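Local atomic coordinates of suppressor of fused family protein (Neisseria gonorrhoeae, PDB entry 3K5J), a protein that is of unknown function but resembles the N-terminal domain of human suppressor of fused, and may likewise bind other proteins. Residues A[2-5]-A[6-9]. Numbering follows the deposited sequence.
With SO4 (sulfate ion), chain B.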
# COMPACT_ATOMS: atom_id res chain seq x y z
N MSE A 2 3.14 -20.60 4.54
CA MSE A 2 3.37 -20.19 5.93
C MSE A 2 4.77 -19.70 6.20
O MSE A 2 4.94 -18.74 6.94
CB MSE A 2 2.99 -21.31 6.90
CG MSE A 2 1.51 -21.77 6.91
SE MSE A 2 1.11 -22.91 8.35
CE MSE A 2 2.23 -24.43 7.90
N ASP A 3 5.78 -20.41 5.70
CA ASP A 3 7.16 -20.00 5.94
C ASP A 3 7.40 -18.59 5.36
O ASP A 3 7.99 -17.75 6.00
CB ASP A 3 8.18 -20.97 5.33
CG ASP A 3 8.37 -22.26 6.15
OD1 ASP A 3 8.21 -22.20 7.38
OD2 ASP A 3 8.67 -23.29 5.50
N TYR A 4 6.92 -18.35 4.14
CA TYR A 4 7.12 -17.05 3.52
C TYR A 4 6.40 -15.97 4.35
O TYR A 4 6.94 -14.91 4.62
CB TYR A 4 6.60 -17.04 2.06
CG TYR A 4 6.69 -15.65 1.48
CD1 TYR A 4 7.87 -15.17 0.98
CD2 TYR A 4 5.59 -14.80 1.45
CE1 TYR A 4 8.00 -13.89 0.53
CE2 TYR A 4 5.71 -13.51 0.98
CZ TYR A 4 6.88 -13.05 0.50
OH TYR A 4 7.02 -11.77 0.01
N ASN A 5 5.17 -16.23 4.77
CA ASN A 5 4.43 -15.25 5.54
C ASN A 5 5.14 -14.91 6.85
O ASN A 5 5.13 -13.75 7.31
CB ASN A 5 3.02 -15.76 5.83
CG ASN A 5 2.15 -15.86 4.58
OD1 ASN A 5 2.39 -15.13 3.60
ND2 ASN A 5 1.19 -16.76 4.61
N GLN A 6 5.75 -15.93 7.47
CA GLN A 6 6.49 -15.71 8.70
C GLN A 6 7.74 -14.86 8.42
O GLN A 6 8.12 -14.04 9.28
CB GLN A 6 6.81 -17.03 9.41
CG GLN A 6 7.59 -16.84 10.72
CD GLN A 6 6.83 -16.07 11.75
OE1 GLN A 6 5.66 -16.33 12.00
NE2 GLN A 6 7.50 -15.11 12.38
N THR A 7 8.40 -15.04 7.26
CA THR A 7 9.51 -14.13 6.90
C THR A 7 9.03 -12.68 6.81
O THR A 7 9.70 -11.79 7.32
CB THR A 7 10.30 -14.55 5.65
OG1 THR A 7 9.59 -14.25 4.44
CG2 THR A 7 10.76 -16.03 5.75
N VAL A 8 7.87 -12.46 6.22
CA VAL A 8 7.32 -11.11 6.14
C VAL A 8 7.00 -10.58 7.54
O VAL A 8 7.37 -9.45 7.90
CB VAL A 8 6.09 -11.05 5.21
CG1 VAL A 8 5.37 -9.68 5.28
CG2 VAL A 8 6.45 -11.43 3.77
N LEU A 9 6.31 -11.37 8.34
CA LEU A 9 5.96 -10.95 9.70
C LEU A 9 7.20 -10.59 10.51
O LEU A 9 7.22 -9.56 11.18
CB LEU A 9 5.18 -12.04 10.41
CG LEU A 9 4.77 -11.79 11.87
CD1 LEU A 9 4.03 -10.47 12.05
CD2 LEU A 9 3.99 -12.99 12.40
S SO4 B . 6.58 -21.17 1.36
O1 SO4 B . 5.94 -20.33 2.37
O2 SO4 B . 6.03 -20.90 0.04
O3 SO4 B . 8.02 -20.91 1.40
O4 SO4 B . 6.36 -22.59 1.68
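The Y4 ring meets V8 one helical turn on and T7 three residues on. Both approach it obliquely. V8 CG2 comes closest to the far half of the ring, with Y4 CE2 3.6 Å from V8 CG2. V8 CG2 is also 3.8 Å from Y4 OH. T7 OG1 lies near the CD1 side, 4.0 Å from Y4 CD1, and the two side chains cross at about a right angle. Y4 CG is anti to the backbone N (chi1 175°), which swings the ring forward along the helix toward these two residues.

All eight residues belong to the first turns of the N-terminal helix 2-15, which packs against the mixed sheet of this Sufu-like fold. V8 rests on F41, S57, M132 and F137, and Y4 touches M132 and V135 of the same sheet. The Y4 hydroxyl is hydrogen-bonded to E66, and the buried amide of N5 is tied down at both ends, OD1 to S57 OG and ND2 to the carbonyl of D37.

Y4 O accepts two bonds from the next turn. V8 N donates to Y4 O at 3.1 Å, nearly along the C=O axis. T7 OG1 donates to Y4 O at 2.7 Å, in the carbonyl plane and on a lone pair. T7 can reach back because its OG1 lies between the backbone N and the carbonyl carbon (chi1 77°). Further i to i+4 bonds run from Q6 N to M2 O, T7 N to D3 O and L9 N to N5 O.

At the start of the helix a sulfate ion, probably from the crystallisation liquor and also bonded to G1 N and Q61 NE2, accepts from Y4 N through its O1 at 2.8 Å.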